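Long-range contacts in putative vitamin-B12 independent methionine synthase family protein (PDB 1YPX), which probably binds zinc and may transfer a methyl group from a methyltetrahydrofolate to homocysteine, as cobalamin-independent methionine synthases do: residues I46-V50 with F122-V127; D10-L16 with S331-A337; P108-T112 with A168-A172. All coordinates share one frame; numbering follows the deposited sequence.

Contact 1: residues I46-V50 with F122-V127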
ATOM      1  N   ILE A  46      -4.434  -7.748  16.531  1.00 46.11           N
ATOM      2  CA  ILE A  46      -4.750  -7.844  15.113  1.00 45.95           C
ATOM      3  C   ILE A  46      -6.144  -8.448  14.980  1.00 46.62           C
ATOM      4  O   ILE A  46      -7.008  -7.891  14.300  1.00 43.93           O
ATOM      5  CB  ILE A  46      -3.701  -8.714  14.347  1.00 45.95           C
ATOM      6  CG1 ILE A  46      -2.357  -7.994  14.325  1.00 47.06           C
ATOM      7  CG2 ILE A  46      -4.140  -8.967  12.912  1.00 44.09           C
ATOM      8  CD1 ILE A  46      -1.295  -8.686  13.511  1.00 46.65           C
ATOM      9  N   LYS A  47      -6.367  -9.574  15.653  1.00 48.72           N
ATOM     10  CA  LYS A  47      -7.674 -10.231  15.608  1.00 53.14           C
ATOM     11  C   LYS A  47      -8.797  -9.240  15.928  1.00 55.37           C
ATOM     12  O   LYS A  47      -9.849  -9.228  15.278  1.00 54.79           O
ATOM     13  CB  LYS A  47      -7.734 -11.411  16.588  1.00 53.78           C
ATOM     14  CG  LYS A  47      -7.147 -12.705  16.044  1.00 54.09           C
ATOM     15  CD  LYS A  47      -7.708 -13.919  16.769  1.00 54.97           C
ATOM     16  CE  LYS A  47      -7.113 -15.228  16.246  1.00 58.09           C
ATOM     17  NZ  LYS A  47      -5.682 -15.406  16.624  1.00 56.73           N
ATOM     18  N   TYR A  48      -8.567  -8.402  16.930  1.00 56.82           N
ATOM     19  CA  TYR A  48      -9.557  -7.413  17.310  1.00 58.31           C
ATOM     20  C   TYR A  48      -9.852  -6.424  16.170  1.00 57.44           C
ATOM     21  O   TYR A  48     -11.015  -6.100  15.917  1.00 57.02           O
ATOM     22  CB  TYR A  48      -9.096  -6.680  18.576  1.00 60.60           C
ATOM     23  CG  TYR A  48      -9.932  -5.474  18.891  1.00 64.30           C
ATOM     24  CD1 TYR A  48      -9.434  -4.189  18.661  1.00 66.49           C
ATOM     25  CD2 TYR A  48     -11.249  -5.606  19.340  1.00 65.93           C
ATOM     26  CE1 TYR A  48     -10.219  -3.066  18.859  1.00 66.62           C
ATOM     27  CE2 TYR A  48     -12.045  -4.483  19.545  1.00 68.35           C
ATOM     28  CZ  TYR A  48     -11.518  -3.214  19.296  1.00 67.81           C
ATOM     29  OH  TYR A  48     -12.294  -2.092  19.463  1.00 69.56           O
ATOM     30  N   ILE A  49      -8.813  -5.952  15.480  1.00 56.95           N
ATOM     31  CA  ILE A  49      -9.016  -5.011  14.366  1.00 57.36           C
ATOM     32  C   ILE A  49      -9.580  -5.707  13.116  1.00 56.26           C
ATOM     33  O   ILE A  49     -10.208  -5.067  12.269  1.00 55.70           O
ATOM     34  CB  ILE A  49      -7.695  -4.234  13.967  1.00 57.45           C
ATOM     35  CG1 ILE A  49      -6.657  -5.188  13.361  1.00 56.57           C
ATOM     36  CG2 ILE A  49      -7.117  -3.514  15.190  1.00 57.97           C
ATOM     37  CD1 ILE A  49      -5.419  -4.486  12.818  1.00 55.87           C
ATOM     38  N   VAL A  50      -9.342  -7.015  13.002  1.00 55.70           N
ATOM     39  CA  VAL A  50      -9.852  -7.782  11.870  1.00 53.49           C
ATOM     40  C   VAL A  50     -11.377  -7.752  11.909  1.00 55.19           C
ATOM     41  O   VAL A  50     -12.023  -7.448  10.908  1.00 54.23           O
ATOM     42  CB  VAL A  50      -9.393  -9.260  11.910  1.00 51.33           C
ATOM     43  CG1 VAL A  50     -10.142 -10.070  10.853  1.00 46.21           C
ATOM     44  CG2 VAL A  50      -7.903  -9.344  11.664  1.00 50.46           C
ATOM     45  N   PHE A 122      -1.280 -15.728   9.050  1.00 45.87           N
ATOM     46  CA  PHE A 122      -2.034 -15.421  10.260  1.00 46.43           C
ATOM     47  C   PHE A 122      -3.242 -14.558   9.951  1.00 45.63           C
ATOM     48  O   PHE A 122      -4.353 -14.867  10.370  1.00 48.34           O
ATOM     49  CB  PHE A 122      -1.174 -14.672  11.261  1.00 49.33           C
ATOM     50  CG  PHE A 122      -1.912 -14.280  12.492  1.00 50.46           C
ATOM     51  CD1 PHE A 122      -2.103 -15.196  13.513  1.00 49.69           C
ATOM     52  CD2 PHE A 122      -2.438 -12.999  12.625  1.00 51.23           C
ATOM     53  CE1 PHE A 122      -2.804 -14.844  14.656  1.00 51.99           C
ATOM     54  CE2 PHE A 122      -3.145 -12.635  13.769  1.00 53.20           C
ATOM     55  CZ  PHE A 122      -3.330 -13.559  14.789  1.00 51.76           C
ATOM     56  N   LEU A 123      -3.007 -13.456   9.242  1.00 43.30           N
ATOM     57  CA  LEU A 123      -4.066 -12.541   8.863  1.00 40.17           C
ATOM     58  C   LEU A 123      -5.114 -13.300   8.087  1.00 41.22           C
ATOM     59  O   LEU A 123      -6.288 -13.261   8.428  1.00 41.03           O
ATOM     60  CB  LEU A 123      -3.530 -11.419   7.974  1.00 38.34           C
ATOM     61  CG  LEU A 123      -4.673 -10.590   7.367  1.00 38.47           C
ATOM     62  CD1 LEU A 123      -5.024  -9.487   8.325  1.00 37.20           C
ATOM     63  CD2 LEU A 123      -4.316 -10.027   5.996  1.00 33.38           C
ATOM     64  N   LYS A 124      -4.679 -13.980   7.032  1.00 42.79           N
ATOM     65  CA  LYS A 124      -5.577 -14.744   6.187  1.00 44.41           C
ATOM     66  C   LYS A 124      -6.476 -15.625   7.040  1.00 46.55           C
ATOM     67  O   LYS A 124      -7.670 -15.755   6.772  1.00 49.85           O
ATOM     68  CB  LYS A 124      -4.776 -15.608   5.225  1.00 44.13           C
ATOM     69  CG  LYS A 124      -5.615 -16.557   4.412  1.00 41.63           C
ATOM     70  CD  LYS A 124      -5.685 -16.120   2.995  1.00 39.67           C
ATOM     71  CE  LYS A 124      -6.474 -17.109   2.179  1.00 40.86           C
ATOM     72  NZ  LYS A 124      -6.770 -16.536   0.823  1.00 40.31           N
ATOM     73  N   GLU A 125      -5.894 -16.226   8.067  1.00 46.85           N
ATOM     74  CA  GLU A 125      -6.632 -17.089   8.972  1.00 48.76           C
ATOM     75  C   GLU A 125      -7.825 -16.359   9.579  1.00 47.41           C
ATOM     76  O   GLU A 125      -8.952 -16.846   9.519  1.00 47.44           O
ATOM     77  CB  GLU A 125      -5.719 -17.572  10.101  1.00 52.02           C
ATOM     78  CG  GLU A 125      -6.475 -18.203  11.267  1.00 61.77           C
ATOM     79  CD  GLU A 125      -5.899 -17.825  12.632  1.00 67.77           C
ATOM     80  OE1 GLU A 125      -5.678 -16.608  12.877  1.00 68.60           O
ATOM     81  OE2 GLU A 125      -5.687 -18.747  13.466  1.00 71.66           O
ATOM     82  N   ALA A 126      -7.566 -15.191  10.159  1.00 45.19           N
ATOM     83  CA  ALA A 126      -8.604 -14.396  10.808  1.00 43.34           C
ATOM     84  C   ALA A 126      -9.639 -13.749   9.892  1.00 44.31           C
ATOM     85  O   ALA A 126     -10.746 -13.448  10.328  1.00 41.94           O
ATOM     86  CB  ALA A 126      -7.960 -13.329  11.650  1.00 45.62           C
ATOM     87  N   VAL A 127      -9.283 -13.536   8.629  1.00 45.68           N
ATOM     88  CA  VAL A 127     -10.187 -12.896   7.687  1.00 46.13           C
ATOM     89  C   VAL A 127     -11.340 -13.781   7.262  1.00 47.35           C
ATOM     90  O   VAL A 127     -12.491 -13.343   7.240  1.00 47.27           O
ATOM     91  CB  VAL A 127      -9.437 -12.441   6.435  1.00 47.60           C
ATOM     92  CG1 VAL A 127     -10.422 -11.846   5.434  1.00 48.07           C
ATOM     93  CG2 VAL A 127      -8.376 -11.412   6.822  1.00 46.39           C
TER

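Contact 2: residues D10-L16 with S331-A337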
ATOM      1  N   ASP A  10     -12.846   0.831  -0.091  1.00 44.95           N
ATOM      2  CA  ASP A  10     -11.603   0.148   0.225  1.00 41.43           C
ATOM      3  C   ASP A  10     -10.786   1.086   1.116  1.00 41.54           C
ATOM      4  O   ASP A  10     -11.233   2.192   1.421  1.00 39.15           O
ATOM      5  CB  ASP A  10     -10.865  -0.142  -1.079  1.00 39.83           C
ATOM      6  CG  ASP A  10     -10.058  -1.421  -1.029  1.00 40.49           C
ATOM      7  OD1 ASP A  10      -9.401  -1.666   0.011  1.00 42.04           O
ATOM      8  OD2 ASP A  10     -10.073  -2.167  -2.035  1.00 35.13           O
ATOM      9  N   HIS A  11      -9.604   0.649   1.544  1.00 41.04           N
ATOM     10  CA  HIS A  11      -8.754   1.488   2.383  1.00 40.78           C
ATOM     11  C   HIS A  11      -7.285   1.144   2.207  1.00 41.45           C
ATOM     12  O   HIS A  11      -6.945   0.004   1.894  1.00 44.17           O
ATOM     13  CB  HIS A  11      -9.173   1.378   3.855  1.00 39.08           C
ATOM     14  CG  HIS A  11      -8.993   0.016   4.451  1.00 37.62           C
ATOM     15  ND1 HIS A  11      -7.998  -0.271   5.363  1.00 34.91           N
ATOM     16  CD2 HIS A  11      -9.713  -1.122   4.311  1.00 37.64           C
ATOM     17  CE1 HIS A  11      -8.117  -1.525   5.760  1.00 37.58           C
ATOM     18  NE2 HIS A  11      -9.151  -2.065   5.135  1.00 36.54           N
ATOM     19  N   VAL A  12      -6.416   2.138   2.396  1.00 41.32           N
ATOM     20  CA  VAL A  12      -4.975   1.957   2.224  1.00 37.84           C
ATOM     21  C   VAL A  12      -4.425   0.752   2.981  1.00 36.97           C
ATOM     22  O   VAL A  12      -3.673  -0.044   2.414  1.00 34.31           O
ATOM     23  CB  VAL A  12      -4.205   3.243   2.633  1.00 38.64           C
ATOM     24  CG1 VAL A  12      -2.690   2.995   2.622  1.00 37.98           C
ATOM     25  CG2 VAL A  12      -4.544   4.361   1.663  1.00 37.85           C
ATOM     26  N   GLY A  13      -4.794   0.621   4.256  1.00 36.21           N
ATOM     27  CA  GLY A  13      -4.316  -0.507   5.031  1.00 35.25           C
ATOM     28  C   GLY A  13      -3.908  -0.300   6.481  1.00 35.71           C
ATOM     29  O   GLY A  13      -4.350  -1.057   7.348  1.00 37.96           O
ATOM     30  N   SER A  14      -3.074   0.687   6.783  1.00 34.59           N
ATOM     31  CA  SER A  14      -2.670   0.854   8.182  1.00 37.66           C
ATOM     32  C   SER A  14      -3.823   1.303   9.067  1.00 38.04           C
ATOM     33  O   SER A  14      -4.636   2.126   8.666  1.00 37.54           O
ATOM     34  CB  SER A  14      -1.532   1.867   8.313  1.00 40.37           C
ATOM     35  OG  SER A  14      -2.030   3.188   8.214  1.00 41.82           O
ATOM     36  N   ILE A  15      -3.874   0.756  10.276  1.00 39.69           N
ATOM     37  CA  ILE A  15      -4.903   1.092  11.252  1.00 42.06           C
ATOM     38  C   ILE A  15      -4.217   1.604  12.527  1.00 45.40           C
ATOM     39  O   ILE A  15      -3.077   1.235  12.827  1.00 46.95           O
ATOM     40  CB  ILE A  15      -5.781  -0.162  11.595  1.00 42.17           C
ATOM     41  CG1 ILE A  15      -6.755  -0.474  10.446  1.00 39.45           C
ATOM     42  CG2 ILE A  15      -6.521   0.046  12.903  1.00 42.18           C
ATOM     43  CD1 ILE A  15      -7.710   0.675  10.102  1.00 41.53           C
ATOM     44  N   LEU A  16      -4.916   2.461  13.269  1.00 49.06           N
ATOM     45  CA  LEU A  16      -4.412   3.041  14.520  1.00 51.58           C
ATOM     46  C   LEU A  16      -4.018   1.995  15.553  1.00 52.58           C
ATOM     47  O   LEU A  16      -4.802   1.099  15.863  1.00 53.87           O
ATOM     48  CB  LEU A  16      -5.488   3.927  15.137  1.00 52.82           C
ATOM     49  CG  LEU A  16      -5.435   5.436  14.948  1.00 56.09           C
ATOM     50  CD1 LEU A  16      -5.159   5.822  13.494  1.00 59.76           C
ATOM     51  CD2 LEU A  16      -6.763   5.988  15.408  1.00 57.53           C
ATOM     52  N   SER A 331     -12.073   5.878  -0.743  1.00 46.77           N
ATOM     53  CA  SER A 331     -11.331   5.441   0.428  1.00 47.05           C
ATOM     54  C   SER A 331     -10.877   6.673   1.125  1.00 47.16           C
ATOM     55  O   SER A 331     -11.049   7.770   0.617  1.00 49.97           O
ATOM     56  CB  SER A 331     -10.074   4.699   0.025  1.00 48.08           C
ATOM     57  OG  SER A 331      -9.084   5.640  -0.357  1.00 47.00           O
ATOM     58  N   PRO A 332     -10.299   6.514   2.316  1.00 48.69           N
ATOM     59  CA  PRO A 332      -9.833   7.728   2.991  1.00 49.46           C
ATOM     60  C   PRO A 332      -8.491   8.071   2.319  1.00 50.83           C
ATOM     61  O   PRO A 332      -7.932   7.226   1.628  1.00 49.19           O
ATOM     62  CB  PRO A 332      -9.738   7.304   4.458  1.00 47.88           C
ATOM     63  CG  PRO A 332      -9.570   5.813   4.402  1.00 48.48           C
ATOM     64  CD  PRO A 332     -10.385   5.364   3.234  1.00 47.29           C
ATOM     65  N   GLN A 333      -8.006   9.302   2.479  1.00 55.27           N
ATOM     66  CA  GLN A 333      -6.760   9.746   1.836  1.00 59.09           C
ATOM     67  C   GLN A 333      -5.509   8.880   2.051  1.00 59.26           C
ATOM     68  O   GLN A 333      -4.769   8.618   1.102  1.00 61.38           O
ATOM     69  CB  GLN A 333      -6.462  11.210   2.212  1.00 61.91           C
ATOM     70  CG  GLN A 333      -6.312  11.460   3.711  1.00 67.09           C
ATOM     71  CD  GLN A 333      -5.952  12.900   4.052  1.00 68.49           C
ATOM     72  OE1 GLN A 333      -6.641  13.841   3.649  1.00 68.85           O
ATOM     73  NE2 GLN A 333      -4.872  13.073   4.809  1.00 69.49           N
ATOM     74  N   CYS A 334      -5.261   8.452   3.287  1.00 59.34           N
ATOM     75  CA  CYS A 334      -4.109   7.601   3.599  1.00 59.02           C
ATOM     76  C   CYS A 334      -4.562   6.557   4.615  1.00 58.08           C
ATOM     77  O   CYS A 334      -5.761   6.400   4.871  1.00 58.94           O
ATOM     78  CB  CYS A 334      -2.946   8.421   4.193  1.00 60.88           C
ATOM     79  SG  CYS A 334      -1.336   7.527   4.339  1.00 63.81           S
ATOM     80  N   GLY A 335      -3.598   5.837   5.178  1.00 57.38           N
ATOM     81  CA  GLY A 335      -3.906   4.830   6.173  1.00 56.67           C
ATOM     82  C   GLY A 335      -3.899   5.499   7.529  1.00 56.83           C
ATOM     83  O   GLY A 335      -3.078   6.373   7.783  1.00 57.61           O
ATOM     84  N   PHE A 336      -4.827   5.107   8.391  1.00 57.93           N
ATOM     85  CA  PHE A 336      -4.926   5.670   9.728  1.00 58.52           C
ATOM     86  C   PHE A 336      -3.694   5.283  10.523  1.00 59.26           C
ATOM     87  O   PHE A 336      -3.512   4.115  10.861  1.00 62.56           O
ATOM     88  CB  PHE A 336      -6.180   5.139  10.428  1.00 56.22           C
ATOM     89  CG  PHE A 336      -7.448   5.369   9.650  1.00 56.33           C
ATOM     90  CD1 PHE A 336      -7.889   4.436   8.715  1.00 53.40           C
ATOM     91  CD2 PHE A 336      -8.171   6.555   9.808  1.00 57.09           C
ATOM     92  CE1 PHE A 336      -9.026   4.682   7.949  1.00 53.22           C
ATOM     93  CE2 PHE A 336      -9.311   6.813   9.045  1.00 55.03           C
ATOM     94  CZ  PHE A 336      -9.736   5.874   8.113  1.00 54.04           C
ATOM     95  N   ALA A 337      -2.849   6.262  10.819  1.00 59.63           N
ATOM     96  CA  ALA A 337      -1.630   6.012  11.578  1.00 60.15           C
ATOM     97  C   ALA A 337      -0.763   7.260  11.592  1.00 60.16           C
ATOM     98  O   ALA A 337       0.447   7.176  11.794  1.00 61.71           O
ATOM     99  CB  ALA A 337      -0.850   4.834  10.974  1.00 58.39           C
TER

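Contact 3: residues P108-T112 with A168-A172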
ATOM      1  N   PRO A 108      24.340  -8.987  -2.328  1.00 45.81           N
ATOM      2  CA  PRO A 108      23.411  -9.273  -3.422  1.00 45.41           C
ATOM      3  C   PRO A 108      21.956  -9.446  -2.956  1.00 44.48           C
ATOM      4  O   PRO A 108      21.659 -10.331  -2.160  1.00 42.44           O
ATOM      5  CB  PRO A 108      23.999 -10.546  -4.034  1.00 46.12           C
ATOM      6  CG  PRO A 108      24.609 -11.229  -2.846  1.00 47.16           C
ATOM      7  CD  PRO A 108      25.309 -10.082  -2.163  1.00 46.85           C
ATOM      8  N   ILE A 109      21.068  -8.590  -3.464  1.00 45.18           N
ATOM      9  CA  ILE A 109      19.639  -8.596  -3.123  1.00 47.51           C
ATOM     10  C   ILE A 109      18.972  -9.941  -3.417  1.00 50.36           C
ATOM     11  O   ILE A 109      19.132 -10.498  -4.504  1.00 52.21           O
ATOM     12  CB  ILE A 109      18.846  -7.515  -3.932  1.00 47.33           C
ATOM     13  CG1 ILE A 109      19.526  -6.137  -3.838  1.00 49.49           C
ATOM     14  CG2 ILE A 109      17.420  -7.434  -3.416  1.00 46.76           C
ATOM     15  CD1 ILE A 109      19.498  -5.503  -2.449  1.00 48.22           C
ATOM     16  N   ASP A 110      18.204 -10.456  -2.460  1.00 50.37           N
ATOM     17  CA  ASP A 110      17.526 -11.718  -2.683  1.00 50.87           C
ATOM     18  C   ASP A 110      16.418 -11.978  -1.677  1.00 52.54           C
ATOM     19  O   ASP A 110      16.319 -11.309  -0.650  1.00 52.60           O
ATOM     20  CB  ASP A 110      18.541 -12.862  -2.677  1.00 51.52           C
ATOM     21  CG  ASP A 110      17.962 -14.158  -3.224  1.00 53.57           C
ATOM     22  OD1 ASP A 110      17.032 -14.107  -4.058  1.00 52.79           O
ATOM     23  OD2 ASP A 110      18.451 -15.234  -2.837  1.00 58.27           O
ATOM     24  N   PHE A 111      15.574 -12.953  -1.990  1.00 52.37           N
ATOM     25  CA  PHE A 111      14.466 -13.306  -1.126  1.00 52.92           C
ATOM     26  C   PHE A 111      14.486 -14.817  -0.927  1.00 54.00           C
ATOM     27  O   PHE A 111      14.659 -15.573  -1.881  1.00 54.87           O
ATOM     28  CB  PHE A 111      13.150 -12.858  -1.773  1.00 52.83           C
ATOM     29  CG  PHE A 111      11.929 -13.147  -0.945  1.00 51.47           C
ATOM     30  CD1 PHE A 111      11.545 -14.463  -0.674  1.00 52.54           C
ATOM     31  CD2 PHE A 111      11.161 -12.109  -0.440  1.00 50.00           C
ATOM     32  CE1 PHE A 111      10.419 -14.743   0.087  1.00 50.52           C
ATOM     33  CE2 PHE A 111      10.034 -12.376   0.319  1.00 51.18           C
ATOM     34  CZ  PHE A 111       9.659 -13.704   0.586  1.00 50.50           C
ATOM     35  N   THR A 112      14.306 -15.252   0.312  1.00 53.63           N
ATOM     36  CA  THR A 112      14.304 -16.675   0.615  1.00 54.71           C
ATOM     37  C   THR A 112      13.230 -17.002   1.627  1.00 55.53           C
ATOM     38  O   THR A 112      12.272 -17.719   1.339  1.00 56.63           O
ATOM     39  CB  THR A 112      15.647 -17.115   1.201  1.00 53.55           C
ATOM     40  OG1 THR A 112      16.661 -16.994   0.200  1.00 51.93           O
ATOM     41  CG2 THR A 112      15.568 -18.551   1.683  1.00 54.14           C
ATOM     42  N   ALA A 168      14.029 -10.283  -6.664  1.00 33.02           N
ATOM     43  CA  ALA A 168      13.766 -10.428  -5.237  1.00 32.50           C
ATOM     44  C   ALA A 168      12.267 -10.199  -5.040  1.00 34.31           C
ATOM     45  O   ALA A 168      11.638 -10.858  -4.206  1.00 34.68           O
ATOM     46  CB  ALA A 168      14.566  -9.409  -4.429  1.00 24.28           C
ATOM     47  N   TYR A 169      11.702  -9.274  -5.818  1.00 34.41           N
ATOM     48  CA  TYR A 169      10.278  -8.995  -5.721  1.00 37.70           C
ATOM     49  C   TYR A 169       9.410 -10.035  -6.438  1.00 37.84           C
ATOM     50  O   TYR A 169       8.331 -10.376  -5.947  1.00 39.70           O
ATOM     51  CB  TYR A 169       9.958  -7.572  -6.215  1.00 37.36           C
ATOM     52  CG  TYR A 169       9.871  -6.546  -5.092  1.00 38.26           C
ATOM     53  CD1 TYR A 169       8.637  -6.161  -4.565  1.00 38.64           C
ATOM     54  CD2 TYR A 169      11.027  -5.985  -4.535  1.00 41.17           C
ATOM     55  CE1 TYR A 169       8.549  -5.242  -3.514  1.00 40.81           C
ATOM     56  CE2 TYR A 169      10.953  -5.061  -3.471  1.00 41.93           C
ATOM     57  CZ  TYR A 169       9.708  -4.698  -2.972  1.00 44.02           C
ATOM     58  OH  TYR A 169       9.620  -3.799  -1.933  1.00 46.30           O
ATOM     59  N   GLN A 170       9.855 -10.543  -7.584  1.00 38.60           N
ATOM     60  CA  GLN A 170       9.062 -11.562  -8.275  1.00 38.81           C
ATOM     61  C   GLN A 170       8.924 -12.717  -7.294  1.00 40.30           C
ATOM     62  O   GLN A 170       7.819 -13.210  -7.041  1.00 41.80           O
ATOM     63  CB  GLN A 170       9.752 -12.028  -9.561  1.00 37.59           C
ATOM     64  CG  GLN A 170       9.759 -10.989 -10.677  1.00 36.08           C
ATOM     65  CD  GLN A 170      10.878 -11.231 -11.687  1.00 40.15           C
ATOM     66  OE1 GLN A 170      11.040 -10.482 -12.663  1.00 39.11           O
ATOM     67  NE2 GLN A 170      11.666 -12.277 -11.450  1.00 39.30           N
ATOM     68  N   LYS A 171      10.046 -13.116  -6.701  1.00 40.56           N
ATOM     69  CA  LYS A 171      10.028 -14.202  -5.730  1.00 41.35           C
ATOM     70  C   LYS A 171       9.194 -13.832  -4.503  1.00 43.09           C
ATOM     71  O   LYS A 171       8.500 -14.683  -3.948  1.00 47.79           O
ATOM     72  CB  LYS A 171      11.464 -14.579  -5.318  1.00 42.09           C
ATOM     73  CG  LYS A 171      12.386 -14.948  -6.502  1.00 40.96           C
ATOM     74  CD  LYS A 171      13.523 -15.902  -6.104  1.00 43.55           C
ATOM     75  CE  LYS A 171      14.794 -15.189  -5.616  1.00 47.55           C
ATOM     76  NZ  LYS A 171      15.811 -14.894  -6.716  1.00 44.18           N
ATOM     77  N   ALA A 172       9.252 -12.569  -4.076  1.00 44.48           N
ATOM     78  CA  ALA A 172       8.485 -12.115  -2.910  1.00 45.58           C
ATOM     79  C   ALA A 172       6.991 -12.275  -3.161  1.00 47.03           C
ATOM     80  O   ALA A 172       6.265 -12.871  -2.366  1.00 48.22           O
ATOM     81  CB  ALA A 172       8.796 -10.652  -2.606  1.00 47.60           C
TER

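Contact 1: residues I46-V50 with F122-V127
Val50 and Ala126 meet where two outer helices of the TIM-barrel-like fold pack side by side. The helices are 35-56 and 116-127. The axes of segments 46-50 and 122-127 approach to 9.9 Å and cross at -42°. Both methyls of Val50 face the second helix. Val50 CG2 rests on Ala126 CB at 4.0 Å. Val50 CG1 stands anti to the backbone N (chi1 170°) and lies 3.5 Å from Ala126 O. Leu123 CD1 adds a looser apolar touch to Val50 CG2. Leu123 and Val127 also lean on Ala133 of strand 132-138, and Val50 on Ile61, so this side of the pair faces the barrel strands. Phe122 fills the other end. Ile46 CG2 meets the edge of the Phe122 ring, in its plane, 3.9 Å from Phe122 CE2. Lys47 crosses the Phe122 side chain at about a right angle. The lysine chain is extended until a last bend at chi4, which leaves NZ near ring atoms CE1 and CZ. Glu125 OE1 lies above one face of the same ring, offset toward the rim. The two charged ends belong to the exposed side of the contact. They form one long salt bridge there, with Lys47 NZ 3.9 Å from Glu125 OE1.

Contact 2: residues D10-L16 with S331-A337
Val12 packs its branched side chain against the turn that follows strand 328-332. This is the buried part of the contact. Val12 CG2 lies 3.7 Å from Cys334 C, and Val12 CB is equally close to Gly335 N. Nearby, Ser331 CB lies next to Asp10 O. Ser331 OG turns to its own neighbour and bonds Pro332 O at 2.8 Å, from above the carbonyl plane. Asp10 OD1 takes the N-H of His11 at 2.8 Å on its anti lone pair, and His11 NE2 is bound to Ser60 O. Phe336 is also buried. Ile15 lies alongside it, pointing the same way, and Ile15 CD1 is 4.0 Å from Phe336 CD1. Gln350 and Leu354 of helix 347-364 touch Phe336 too.

The Ser14 and Ala337 end is nearer to solvent, though the backbones stay close. Ser14 OG gives a weak bond to Phe336 O at 3.2 Å. The Ser14 torsion (chi1 78°) sets OG between the backbone N and the carbonyl carbon. Ala337, which is exposed, places CB 3.4 Å from Ser14 OG. Such loops at the C-terminal ends of the strands typically form the active site of a TIM barrel. Cys334, with His237 and Cys239, may mark an empty metal site, consistent with the zinc site of the family.

Contact 3: residues P108-T112 with A168-A172
Phe111 lays one face of its ring against the backbone of Ala172. The CA of Ala172 stands 3.8 Å from the Phe111 ring centroid, 22° off the normal, which makes a CH-pi contact. It is offset toward the rim. Ala172 CB reaches the same border of the ring, 3.5 Å from Phe111 CD2. The ring gets there because CG is anti to the backbone N (chi1 -179°), which carries it straight out toward the helix. On the way, Phe111 CB passes 3.5 Å from Ala168 O. That oxygen already accepts the helical bond from Ala172 N. Leu79 and Ala175 also touch the Phe111 side chain.

The short strand 108-110 runs beside helix 158-178, one of the outer helices of the TIM-barrel-like domain. It is not a strand of the central parallel sheet. The axes of strand 108-110 and helical segment 168-172 are 8.7 Å apart and only 17° from parallel.

Ile109 turns its CG2 branch to the helix, 3.6 Å from Ala168 CB. The longer CG1 branch leads away from the segment 168-172. Phe161, Asp164 and Leu165, up to two turns earlier in the helix, touch Ile109 as well.

Asp110 starts out pointing away from the helix, but its carboxylate comes back to meet Lys171. The lysine reaches it by bending at chi3 and again at chi4. Lys171 NZ forms a salt bridge to Asp110 OD1 at 3.0 Å. The same Asp110 OD1 accepts a weak bond from Phe111 N at 2.8 Å.

Overall arrangement
Contacts 1 and 2 are neighbours, with centres 16 Å apart. They touch through Ile49 CG2 and Ile15 CG2, which are 4.3 Å apart. Contact 3 stands off to one side. Its centre is 26 Å from that of contact 1 and 27 Å from that of contact 2, and its nearest atoms are about 13 and 14 Å away. Along the chain, contact 2 joins an early and a late part and encloses the other two. Contacts 1 and 3 alternate, and strand 108-110 leads into helix 116-127. Contact 2 holds Cys334 of the possible metal site, whereas contacts 1 and 3 pack peripheral elements.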